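PDB 6R7V: mirolysin from Tannerella forsythia, which probably hydrolyses peptide bonds as a zinc metallopeptidase of the metzincin clan's pappalysin family, here as the latent proenzyme. Local coordinates for residues Val182-Lys187 against Thr206-His211; Cys157-Gly160 against Gly165-Gln168; Val51-Asn56 against Ala65-Gln70; Leu152-Cys157 against Lys187-Asp192. The protein carries 1 engineered substitution. All coordinates share one frame; numbering follows the deposited sequence. Where two conformers were deposited one is given.

Contact 1. Residues Val182-Lys187 against Thr206-His211; sequences VVIHYK and THAVGH. Engineered in segment 206-211: A208 (natural residue Glu). With ZN (zinc ion), chain D.
While A208 receives V182 and I184 from the strand, the flat groups of both segments are turned to other tasks. The H207 and H211 rings each bind the zinc ion through NE2, at 2.0 Å in both cases. The other ring nitrogen of each is also engaged, H207 ND1 by Y266 O and H211 ND1 by L215 O, which probably limits how each ring can turn about its bond to the metal. On the strand segment, the H185 ring takes the backbone N of K187 at its edge and in its plane, ND1 to N 3.0 Å, while K187 CG lies over one face of the Y186 ring, offset toward the rim.

No polar bond joins strand and helix; the packing is by van der Waals contact and centres on A208. I184 bends its chain through chi1 -49° and chi2 -65° to bring CD1 to 3.8 Å from A208 CB. From the neighbouring position on this side of the strand, V182 CB stands 4.0 Å from the same methyl. V182 was modelled in two conformers, so the finer placement of its methyls toward the helix carries less weight. The short axes run nearly antiparallel, at 162°, and 8.7 Å apart.

A helix with two zinc-binding histidines four residues apart, laid against the central sheet, corresponds to the HEXXH active-site helix of metzincins, with the Glu of that motif replaced here by the engineered A208; H217 adds the third histidine, and C6 takes the remaining position as the cysteine switch of the zymogen.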
loop_
_atom_site.group_PDB
_atom_site.type_symbol
_atom_site.label_atom_id
_atom_site.label_comp_id
_atom_site.label_asym_id
_atom_site.label_seq_id
_atom_site.Cartn_x
_atom_site.Cartn_y
_atom_site.Cartn_z
ATOM N N VAL A 182 -0.771 -7.401 0.548
ATOM C CA VAL A 182 0.526 -6.727 0.641
ATOM C C VAL A 182 1.469 -7.512 1.522
ATOM O O VAL A 182 1.044 -8.268 2.417
ATOM C CB VAL A 182 0.453 -5.237 1.089
ATOM C CG1 VAL A 182 -0.507 -4.423 0.209
ATOM C CG2 VAL A 182 0.080 -5.099 2.559
ATOM N N VAL A 183 2.771 -7.405 1.204
ATOM C CA VAL A 183 3.828 -8.129 1.925
ATOM C C VAL A 183 4.812 -7.087 2.425
ATOM O O VAL A 183 5.274 -6.236 1.630
ATOM C CB VAL A 183 4.534 -9.163 1.011
ATOM C CG1 VAL A 183 5.570 -9.958 1.798
ATOM C CG2 VAL A 183 3.536 -10.130 0.361
ATOM N N ILE A 184 5.158 -7.148 3.731
ATOM C CA ILE A 184 6.073 -6.187 4.318
ATOM C C ILE A 184 7.238 -6.889 4.995
ATOM O O ILE A 184 7.033 -7.870 5.716
ATOM C CB ILE A 184 5.337 -5.260 5.338
ATOM C CG1 ILE A 184 4.012 -4.622 4.799
ATOM C CG2 ILE A 184 6.299 -4.117 5.844
ATOM C CD1 ILE A 184 4.273 -3.611 3.584
ATOM N N HIS A 185 8.446 -6.323 4.873
ATOM C CA HIS A 185 9.616 -6.877 5.568
ATOM C C HIS A 185 9.401 -6.704 7.053
ATOM O O HIS A 185 9.043 -5.611 7.498
ATOM C CB HIS A 185 10.852 -6.097 5.114
ATOM C CG HIS A 185 12.154 -6.738 5.465
ATOM N ND1 HIS A 185 12.495 -7.018 6.769
ATOM C CD2 HIS A 185 13.124 -7.200 4.646
ATOM C CE1 HIS A 185 13.681 -7.611 6.712
ATOM N NE2 HIS A 185 14.092 -7.769 5.458
ATOM N N TYR A 186 9.657 -7.746 7.833
ATOM C CA TYR A 186 9.439 -7.723 9.287
ATOM C C TYR A 186 10.207 -6.612 9.990
ATOM O O TYR A 186 9.762 -6.165 11.047
ATOM C CB TYR A 186 9.778 -9.092 9.901
ATOM C CG TYR A 186 11.255 -9.368 10.088
ATOM C CD1 TYR A 186 12.045 -9.826 9.031
ATOM C CD2 TYR A 186 11.871 -9.163 11.320
ATOM C CE1 TYR A 186 13.414 -10.043 9.188
ATOM C CE2 TYR A 186 13.238 -9.371 11.485
ATOM C CZ TYR A 186 14.002 -9.826 10.422
ATOM O OH TYR A 186 15.340 -10.079 10.597
ATOM N N LYS A 187 11.373 -6.209 9.458
ATOM C CA LYS A 187 12.144 -5.180 10.142
ATOM C C LYS A 187 11.525 -3.807 9.975
ATOM O O LYS A 187 12.021 -2.854 10.585
ATOM C CB LYS A 187 13.578 -5.140 9.587
ATOM C CG LYS A 187 14.461 -6.284 10.004
ATOM C CD LYS A 187 15.784 -6.174 9.261
ATOM C CE LYS A 187 16.730 -7.269 9.661
ATOM N NZ LYS A 187 17.958 -7.246 8.822
ATOM N N THR A 206 2.012 1.908 4.685
ATOM C CA THR A 206 1.124 2.940 4.117
ATOM C C THR A 206 1.316 3.013 2.610
ATOM O O THR A 206 0.330 3.027 1.848
ATOM C CB THR A 206 1.443 4.314 4.743
ATOM O OG1 THR A 206 1.118 4.191 6.137
ATOM C CG2 THR A 206 0.580 5.441 4.163
ATOM N N HIS A 207 2.594 2.998 2.174
ATOM C CA HIS A 207 2.941 3.049 0.757
ATOM C C HIS A 207 2.383 1.804 0.017
ATOM O O HIS A 207 1.779 1.945 -1.059
ATOM C CB HIS A 207 4.470 3.119 0.687
ATOM C CG HIS A 207 5.062 3.049 -0.681
ATOM N ND1 HIS A 207 5.598 4.169 -1.290
ATOM C CD2 HIS A 207 5.246 1.975 -1.486
ATOM C CE1 HIS A 207 6.081 3.744 -2.444
ATOM N NE2 HIS A 207 5.866 2.430 -2.609
ATOM N N ALA A 208 2.595 0.597 0.582
ATOM C CA ALA A 208 2.138 -0.644 -0.069
ATOM C C ALA A 208 0.635 -0.680 -0.151
ATOM O O ALA A 208 0.088 -1.116 -1.171
ATOM C CB ALA A 208 2.631 -1.855 0.702
ATOM N N VAL A 209 -0.056 -0.279 0.927
ATOM C CA VAL A 209 -1.531 -0.269 0.914
ATOM C C VAL A 209 -2.009 0.752 -0.151
ATOM O O VAL A 209 -3.009 0.486 -0.831
ATOM C CB VAL A 209 -2.118 -0.019 2.339
ATOM C CG1 VAL A 209 -3.629 0.205 2.310
ATOM C CG2 VAL A 209 -1.770 -1.176 3.270
ATOM N N GLY A 210 -1.268 1.859 -0.340
ATOM C CA GLY A 210 -1.589 2.785 -1.420
ATOM C C GLY A 210 -1.595 2.052 -2.754
ATOM O O GLY A 210 -2.524 2.221 -3.531
ATOM N N HIS A 211 -0.565 1.201 -3.048
ATOM C CA HIS A 211 -0.607 0.398 -4.304
ATOM C C HIS A 211 -1.791 -0.580 -4.350
ATOM O O HIS A 211 -2.409 -0.743 -5.404
ATOM C CB HIS A 211 0.664 -0.424 -4.467
ATOM C CG HIS A 211 1.942 0.349 -4.668
ATOM N ND1 HIS A 211 2.099 1.264 -5.698
ATOM C CD2 HIS A 211 3.128 0.204 -4.041
ATOM C CE1 HIS A 211 3.373 1.648 -5.659
ATOM N NE2 HIS A 211 4.028 1.024 -4.703
HETATM ZN ZN ZN D . 6.002 1.216 -4.220
#

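Contact 2. Residues Cys157-Gly160 against Gly165-Gln168; sequences CNLG and GYAQ
L159 divides its two methyls between a residue that has no side chain and the rim of an aromatic ring. CD1 comes to rest 3.8 Å from G165 CA, touching bare backbone, and CD2 of the same leucine sits at the edge of the Y166 ring, near its plane, 4.1 Å from Y166 CE2. With CG anti to the carbonyl carbon (chi1 -67°) and chi2 extended at 176°, the fork reaches across to the strand, and the two side chains cross obliquely. Y166 swings its ring back toward the leucine because its CG stands between the backbone N and the carbonyl carbon, chi1 69°. The phenol oxygen is held elsewhere, by D133 OD1.

The loop carrying L159 is shaped by an Asx turn, in which N158 OD1 accepts from G160 N at 3.1 Å. That donor lies well above the amide's carbonyl plane, so the bond does not follow a lone pair. G160 has a positive phi, a conformation in which a CB would press against the preceding carbonyl oxygen.

In fold terms this is the connection between parallel strand 152-157 and the antiparallel edge strand 165-167, which in metzincins forms the upper rim of the active-site cleft. The Y166 side chain is about 7 Å from the zinc ion. Here the rim strand is engaged by the pro-segment: G165 pairs through its backbone with G7, and A167 O receives a hydrogen bond from S8 OG, both close in sequence to the zinc-binding C6.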
loop_
_atom_site.group_PDB
_atom_site.type_symbol
_atom_site.label_atom_id
_atom_site.label_comp_id
_atom_site.label_asym_id
_atom_site.label_seq_id
_atom_site.Cartn_x
_atom_site.Cartn_y
_atom_site.Cartn_z
ATOM N N CYS A 157 7.249 -10.898 6.714
ATOM C CA CYS A 157 8.236 -11.950 6.587
ATOM C C CYS A 157 9.613 -11.363 6.296
ATOM O O CYS A 157 9.741 -10.138 6.102
ATOM C CB CYS A 157 7.818 -12.895 5.462
ATOM S SG CYS A 157 7.899 -12.145 3.815
ATOM N N ASN A 158 10.601 -12.246 6.159
ATOM C CA ASN A 158 11.927 -11.817 5.732
ATOM C C ASN A 158 11.979 -11.743 4.200
ATOM O O ASN A 158 11.947 -12.778 3.545
ATOM C CB ASN A 158 12.980 -12.770 6.239
ATOM C CG ASN A 158 14.357 -12.360 5.809
ATOM O OD1 ASN A 158 14.637 -11.161 5.675
ATOM N ND2 ASN A 158 15.237 -13.345 5.578
ATOM N N LEU A 159 12.049 -10.514 3.633
ATOM C CA LEU A 159 12.178 -10.297 2.193
ATOM C C LEU A 159 13.642 -10.076 1.792
ATOM O O LEU A 159 13.922 -9.843 0.620
ATOM C CB LEU A 159 11.320 -9.111 1.750
ATOM C CG LEU A 159 9.815 -9.319 1.855
ATOM C CD1 LEU A 159 9.083 -8.041 1.493
ATOM C CD2 LEU A 159 9.356 -10.481 0.946
ATOM N N GLY A 160 14.555 -10.171 2.748
ATOM C CA GLY A 160 15.991 -10.087 2.479
ATOM C C GLY A 160 16.626 -8.752 2.787
ATOM O O GLY A 160 16.013 -7.904 3.434
ATOM N N GLY A 165 9.031 -4.138 0.743
ATOM C CA GLY A 165 7.647 -4.574 0.641
ATOM C C GLY A 165 7.178 -4.592 -0.791
ATOM O O GLY A 165 7.867 -4.073 -1.687
ATOM N N TYR A 166 6.006 -5.192 -1.016
ATOM C CA TYR A 166 5.381 -5.181 -2.330
ATOM C C TYR A 166 3.882 -5.413 -2.196
ATOM O O TYR A 166 3.412 -5.989 -1.211
ATOM C CB TYR A 166 6.023 -6.181 -3.297
ATOM C CG TYR A 166 5.793 -7.644 -2.999
ATOM C CD1 TYR A 166 4.783 -8.356 -3.643
ATOM C CD2 TYR A 166 6.657 -8.348 -2.161
ATOM C CE1 TYR A 166 4.601 -9.718 -3.414
ATOM C CE2 TYR A 166 6.498 -9.713 -1.945
ATOM C CZ TYR A 166 5.484 -10.398 -2.596
ATOM O OH TYR A 166 5.308 -11.742 -2.371
ATOM N N ALA A 167 3.129 -4.957 -3.187
ATOM C CA ALA A 167 1.684 -5.088 -3.196
ATOM C C ALA A 167 1.226 -5.657 -4.500
ATOM O O ALA A 167 1.906 -5.491 -5.518
ATOM C CB ALA A 167 1.056 -3.709 -3.009
ATOM N N GLN A 168 0.015 -6.192 -4.514
ATOM C CA GLN A 168 -0.605 -6.610 -5.750
ATOM C C GLN A 168 -1.632 -5.529 -6.127
ATOM O O GLN A 168 -2.431 -5.122 -5.290
ATOM C CB GLN A 168 -1.252 -8.009 -5.626
ATOM C CG GLN A 168 -1.721 -8.496 -6.993
ATOM C CD GLN A 168 -2.206 -9.915 -6.950
ATOM O OE1 GLN A 168 -1.417 -10.838 -6.872
ATOM N NE2 GLN A 168 -3.508 -10.099 -7.005
#

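Contact 3. Residues Val51-Asn56 against Ala65-Gln70; sequences VHVVYN and AQIISQ
I67 alone of residues 65-70 makes the apolar contact with strand segment 51-56, offering two different branches to two valines. The side chains of I67 and V51 meet tip to tip, I67 CG2 to V51 CG2 at 3.8 Å. The longer branch approaches V53 aslant: with CG1 anti to the carbonyl carbon (chi1 -67°) and the chain then extended (chi2 165°), CD1 arrives 3.6 Å from V53 CG2. V51 and V53 present the equivalent methyl, CG2, each lying beside its backbone N, so one isoleucine spans successive inward-facing positions of the strand.

Polar interactions stay within the helix or lead away from the strand. Q66 O accepts twice, from the hydroxyl of S69 at 2.7 Å (Q66 O to S69 OG) and from the backbone N of Q70 at 3.2 Å (Q66 O to Q70 N), both donors arriving on the same face of the carbonyl plane. S69 OG in turn accepts from R191 N, so the hydroxyl relays between the helix and the loop that follows strand 182-185. Q66 and Q70 hold that loop too, their amides bonding to the backbone of F189, G190 and D192.

Helix 64-77 thus packs on one face of the central sheet soon after strand 45-55, the strand it follows in the chain. I67 also touches I118 and R120 of the parallel neighbour 118-122, while H52, pointing to the other face, bonds through NE2 to N153 OD1 of strand 152-157.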
loop_
_atom_site.group_PDB
_atom_site.type_symbol
_atom_site.label_atom_id
_atom_site.label_comp_id
_atom_site.label_asym_id
_atom_site.label_seq_id
_atom_site.Cartn_x
_atom_site.Cartn_y
_atom_site.Cartn_z
ATOM N N VAL A 51 -3.221 -10.043 9.605
ATOM C CA VAL A 51 -1.749 -9.997 9.491
ATOM C C VAL A 51 -1.203 -11.394 9.668
ATOM O O VAL A 51 -1.429 -12.031 10.721
ATOM C CB VAL A 51 -1.152 -9.024 10.526
ATOM C CG1 VAL A 51 0.379 -8.981 10.405
ATOM C CG2 VAL A 51 -1.737 -7.631 10.313
ATOM N N HIS A 52 -0.477 -11.872 8.648
ATOM C CA HIS A 52 0.143 -13.191 8.670
ATOM C C HIS A 52 1.605 -13.054 8.971
ATOM O O HIS A 52 2.350 -12.656 8.070
ATOM C CB HIS A 52 -0.020 -13.940 7.341
ATOM C CG HIS A 52 -1.421 -14.040 6.844
ATOM N ND1 HIS A 52 -2.333 -14.881 7.441
ATOM C CD2 HIS A 52 -2.015 -13.430 5.784
ATOM C CE1 HIS A 52 -3.464 -14.743 6.758
ATOM N NE2 HIS A 52 -3.310 -13.895 5.733
ATOM N N VAL A 53 2.030 -13.390 10.207
ATOM C CA VAL A 53 3.463 -13.364 10.542
ATOM C C VAL A 53 4.031 -14.720 10.169
ATOM O O VAL A 53 3.564 -15.751 10.684
ATOM C CB VAL A 53 3.717 -13.021 12.026
ATOM C CG1 VAL A 53 5.217 -12.958 12.330
ATOM C CG2 VAL A 53 3.033 -11.712 12.416
ATOM N N VAL A 54 5.007 -14.729 9.237
ATOM C CA VAL A 54 5.634 -15.965 8.776
ATOM C C VAL A 54 7.080 -15.863 9.216
ATOM O O VAL A 54 7.785 -14.946 8.793
ATOM C CB VAL A 54 5.452 -16.131 7.242
ATOM C CG1 VAL A 54 6.089 -17.431 6.768
ATOM C CG2 VAL A 54 3.962 -16.065 6.837
ATOM N N TYR A 55 7.514 -16.748 10.116
ATOM C CA TYR A 55 8.801 -16.561 10.757
ATOM C C TYR A 55 9.651 -17.790 10.763
ATOM O O TYR A 55 9.168 -18.896 11.029
ATOM C CB TYR A 55 8.579 -16.041 12.211
ATOM C CG TYR A 55 7.858 -16.997 13.139
ATOM C CD1 TYR A 55 6.464 -17.057 13.167
ATOM C CD2 TYR A 55 8.565 -17.824 14.000
ATOM C CE1 TYR A 55 5.796 -17.976 13.972
ATOM C CE2 TYR A 55 7.910 -18.739 14.815
ATOM C CZ TYR A 55 6.522 -18.795 14.811
ATOM O OH TYR A 55 5.876 -19.677 15.640
ATOM N N ASN A 56 10.955 -17.572 10.585
ATOM C CA ASN A 56 11.967 -18.625 10.585
ATOM C C ASN A 56 12.794 -18.559 11.864
ATOM O O ASN A 56 13.541 -19.485 12.164
ATOM C CB ASN A 56 12.855 -18.448 9.342
ATOM C CG ASN A 56 14.044 -19.370 9.221
ATOM O OD1 ASN A 56 15.210 -18.917 9.181
ATOM N ND2 ASN A 56 13.786 -20.680 9.186
ATOM N N ALA A 65 1.987 -6.043 19.894
ATOM C CA ALA A 65 2.055 -4.579 20.057
ATOM C C ALA A 65 2.663 -3.949 18.809
ATOM O O ALA A 65 2.187 -2.900 18.387
ATOM C CB ALA A 65 2.861 -4.193 21.299
ATOM N N GLN A 66 3.658 -4.598 18.188
ATOM C CA GLN A 66 4.285 -4.097 16.960
ATOM C C GLN A 66 3.245 -4.051 15.823
ATOM O O GLN A 66 3.129 -3.072 15.079
ATOM C CB GLN A 66 5.488 -4.958 16.574
ATOM C CG GLN A 66 6.461 -4.280 15.610
ATOM C CD GLN A 66 7.125 -3.045 16.186
ATOM O OE1 GLN A 66 7.407 -2.957 17.390
ATOM N NE2 GLN A 66 7.424 -2.091 15.325
ATOM N N ILE A 67 2.428 -5.103 15.722
ATOM C CA ILE A 67 1.403 -5.206 14.690
ATOM C C ILE A 67 0.278 -4.177 14.912
ATOM O O ILE A 67 -0.157 -3.485 13.972
ATOM C CB ILE A 67 0.852 -6.623 14.648
ATOM C CG1 ILE A 67 1.948 -7.584 14.157
ATOM C CG2 ILE A 67 -0.418 -6.676 13.789
ATOM C CD1 ILE A 67 1.600 -9.035 14.427
ATOM N N ILE A 68 -0.165 -4.046 16.184
ATOM C CA ILE A 68 -1.206 -3.063 16.503
ATOM C C ILE A 68 -0.700 -1.643 16.178
ATOM O O ILE A 68 -1.470 -0.819 15.666
ATOM C CB ILE A 68 -1.554 -3.242 17.998
ATOM C CG1 ILE A 68 -2.334 -4.569 18.186
ATOM C CG2 ILE A 68 -2.320 -2.015 18.600
ATOM C CD1 ILE A 68 -2.430 -5.028 19.630
ATOM N N SER A 69 0.589 -1.371 16.429
ATOM C CA SER A 69 1.119 -0.052 16.092
ATOM C C SER A 69 1.052 0.176 14.579
ATOM O O SER A 69 0.801 1.308 14.171
ATOM C CB SER A 69 2.540 0.143 16.598
ATOM O OG SER A 69 3.534 -0.481 15.808
ATOM N N GLN A 70 1.202 -0.873 13.747
ATOM C CA GLN A 70 1.075 -0.665 12.308
ATOM C C GLN A 70 -0.356 -0.312 11.911
ATOM O O GLN A 70 -0.571 0.545 11.030
ATOM C CB GLN A 70 1.534 -1.911 11.535
ATOM C CG GLN A 70 1.451 -1.725 10.011
ATOM C CD GLN A 70 2.384 -0.627 9.540
ATOM O OE1 GLN A 70 3.594 -0.828 9.495
ATOM N NE2 GLN A 70 1.876 0.530 9.152
#

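Contact 4. Residues Leu152-Cys157 against Lys187-Asp192; sequences LNIWVC and KHFGRD
F189 lays one face of its ring over a methyl of V156 and lets I154 touch its far end. From CB the side chain leaves with CG anti to the backbone N, chi1 -160°, which carries the ring away from its own loop and toward the strand. CG is the first atom to feel V156 CG2, at 3.9 Å. The remaining ring carbons lie at almost the same distance from that methyl, the mark of a group seated over the ring centre: V156 CG2 stands 3.6 Å from the F189 ring centroid and only 6° off its normal, a clear CH-pi contact. The methyl can do this because it is anti to the carbonyl carbon of V156. Toward the tip a second partner appears. CE2 meets I154 CG2 at 3.7 Å, and CZ follows at 4.0 Å from the same I154 CG2, the isoleucine approaching at a slant.

I154 and V156, two residues apart, project from one side of the strand and form an apolar seat for the phenyl group. Just beyond it, G190 turns the loop with a positive phi, 83°, where a CB would press against the carbonyl oxygen of F189.

Strand 152-157 lies in the sheet between parallel neighbours 45-55 and 182-185, and F189 also touches I184 of the latter. The ring also touches I67 and Q70 of helix 64-77, so the loop inserts F189 as a wedge between sheet and helix.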
loop_
_atom_site.group_PDB
_atom_site.type_symbol
_atom_site.label_atom_id
_atom_site.label_comp_id
_atom_site.label_asym_id
_atom_site.label_seq_id
_atom_site.Cartn_x
_atom_site.Cartn_y
_atom_site.Cartn_z
ATOM N N LEU A 152 -8.276 -7.693 3.888
ATOM C CA LEU A 152 -6.957 -7.284 3.409
ATOM C C LEU A 152 -5.957 -8.155 4.139
ATOM O O LEU A 152 -5.866 -8.124 5.369
ATOM C CB LEU A 152 -6.655 -5.798 3.648
ATOM C CG LEU A 152 -5.158 -5.363 3.629
ATOM C CD1 LEU A 152 -4.503 -5.567 2.243
ATOM C CD2 LEU A 152 -4.991 -3.898 4.005
ATOM N N ASN A 153 -5.192 -8.928 3.362
ATOM C CA ASN A 153 -4.139 -9.797 3.874
ATOM C C ASN A 153 -2.798 -9.086 3.824
ATOM O O ASN A 153 -2.384 -8.631 2.744
ATOM C CB ASN A 153 -4.042 -11.063 3.036
ATOM C CG ASN A 153 -5.201 -11.991 3.191
ATOM O OD1 ASN A 153 -5.140 -12.997 3.914
ATOM N ND2 ASN A 153 -6.294 -11.684 2.529
ATOM N N ILE A 154 -2.145 -8.963 4.987
ATOM C CA ILE A 154 -0.833 -8.361 5.093
ATOM C C ILE A 154 0.123 -9.414 5.594
ATOM O O ILE A 154 -0.026 -9.855 6.753
ATOM C CB ILE A 154 -0.802 -7.146 6.031
ATOM C CG1 ILE A 154 -1.831 -6.060 5.629
ATOM C CG2 ILE A 154 0.631 -6.597 6.061
ATOM C CD1 ILE A 154 -1.831 -4.814 6.612
ATOM N N TRP A 155 1.060 -9.866 4.745
ATOM C CA TRP A 155 2.037 -10.868 5.167
ATOM C C TRP A 155 3.264 -10.146 5.657
ATOM O O TRP A 155 3.667 -9.146 5.036
ATOM C CB TRP A 155 2.396 -11.792 3.997
ATOM C CG TRP A 155 1.332 -12.757 3.620
ATOM C CD1 TRP A 155 1.251 -14.065 4.008
ATOM C CD2 TRP A 155 0.304 -12.565 2.631
ATOM N NE1 TRP A 155 0.182 -14.681 3.386
ATOM C CE2 TRP A 155 -0.437 -13.767 2.560
ATOM C CE3 TRP A 155 -0.107 -11.469 1.841
ATOM C CZ2 TRP A 155 -1.507 -13.931 1.668
ATOM C CZ3 TRP A 155 -1.193 -11.622 0.992
ATOM C CH2 TRP A 155 -1.855 -12.852 0.877
ATOM N N VAL A 156 3.841 -10.603 6.785
ATOM C CA VAL A 156 5.057 -10.025 7.350
ATOM C C VAL A 156 6.107 -11.108 7.383
ATOM O O VAL A 156 5.828 -12.193 7.911
ATOM C CB VAL A 156 4.778 -9.464 8.753
ATOM C CG1 VAL A 156 6.047 -8.869 9.365
ATOM C CG2 VAL A 156 3.647 -8.427 8.709
ATOM N N CYS A 157 7.249 -10.898 6.714
ATOM C CA CYS A 157 8.236 -11.950 6.587
ATOM C C CYS A 157 9.613 -11.363 6.296
ATOM O O CYS A 157 9.741 -10.138 6.102
ATOM C CB CYS A 157 7.818 -12.895 5.462
ATOM S SG CYS A 157 7.899 -12.145 3.815
ATOM N N LYS A 187 11.373 -6.209 9.458
ATOM C CA LYS A 187 12.144 -5.180 10.142
ATOM C C LYS A 187 11.525 -3.807 9.975
ATOM O O LYS A 187 12.021 -2.854 10.585
ATOM C CB LYS A 187 13.578 -5.140 9.587
ATOM C CG LYS A 187 14.461 -6.284 10.004
ATOM C CD LYS A 187 15.784 -6.174 9.261
ATOM C CE LYS A 187 16.730 -7.269 9.661
ATOM N NZ LYS A 187 17.958 -7.246 8.822
ATOM N N HIS A 188 10.501 -3.658 9.115
ATOM C CA HIS A 188 9.969 -2.331 8.829
ATOM C C HIS A 188 8.448 -2.331 8.939
ATOM O O HIS A 188 7.758 -1.676 8.156
ATOM C CB HIS A 188 10.466 -1.889 7.439
ATOM C CG HIS A 188 11.971 -1.926 7.359
ATOM N ND1 HIS A 188 12.742 -1.081 8.126
ATOM C CD2 HIS A 188 12.798 -2.737 6.652
ATOM C CE1 HIS A 188 14.009 -1.386 7.866
ATOM N NE2 HIS A 188 14.096 -2.374 6.984
ATOM N N PHE A 189 7.940 -3.088 9.915
ATOM C CA PHE A 189 6.525 -3.216 10.200
ATOM C C PHE A 189 6.254 -2.612 11.542
ATOM O O PHE A 189 6.954 -2.922 12.518
ATOM C CB PHE A 189 6.079 -4.697 10.155
ATOM C CG PHE A 189 4.600 -4.895 9.973
ATOM C CD1 PHE A 189 3.783 -5.204 11.056
ATOM C CD2 PHE A 189 4.003 -4.689 8.732
ATOM C CE1 PHE A 189 2.406 -5.380 10.878
ATOM C CE2 PHE A 189 2.630 -4.843 8.566
ATOM C CZ PHE A 189 1.848 -5.236 9.627
ATOM N N GLY A 190 5.251 -1.750 11.597
ATOM C CA GLY A 190 4.935 -1.069 12.847
ATOM C C GLY A 190 5.789 0.153 13.081
ATOM O O GLY A 190 6.707 0.465 12.303
ATOM N N ARG A 191 5.488 0.871 14.163
ATOM C CA ARG A 191 6.178 2.119 14.482
ATOM C C ARG A 191 7.054 1.958 15.707
ATOM O O ARG A 191 6.579 1.457 16.729
ATOM C CB ARG A 191 5.134 3.219 14.704
ATOM C CG ARG A 191 5.754 4.558 15.118
ATOM C CD ARG A 191 4.830 5.719 14.756
ATOM N NE ARG A 191 3.573 5.652 15.513
ATOM C CZ ARG A 191 2.512 6.407 15.234
ATOM N NH1 ARG A 191 2.537 7.245 14.207
ATOM N NH2 ARG A 191 1.412 6.307 15.965
ATOM N N ASP A 192 8.320 2.425 15.624
ATOM C CA ASP A 192 9.280 2.342 16.738
ATOM C C ASP A 192 9.395 0.845 17.138
ATOM O O ASP A 192 9.301 -0.011 16.255
ATOM C CB ASP A 192 8.881 3.301 17.897
ATOM C CG ASP A 192 8.709 4.747 17.444
ATOM O OD1 ASP A 192 9.339 5.137 16.432
ATOM O OD2 ASP A 192 7.954 5.499 18.111
#

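Overall arrangement
From the N terminus, contact 3 closes first, folding helix 64-77 back on strand 45-55 before any other contact opens. Strand 152-157 then begins contact 4, whose long loop ends only at 187-192. Contact 2 starts from the same strand end, sharing C157, and closes within that span at the connection to strand 165-167, on the far side of 182-185. Contact 1 opens at 182, still inside it, and closes at 206-211, so contacts 1 and 4 cross and share K187. Strand 182-185 joins them, pairing with 152-157 on one side and 165-167 on the other. H52, paired with I154, brings in contact 3. Together they bind one sheet to its backing helix 64-77 and the zinc-binding helix 203-212.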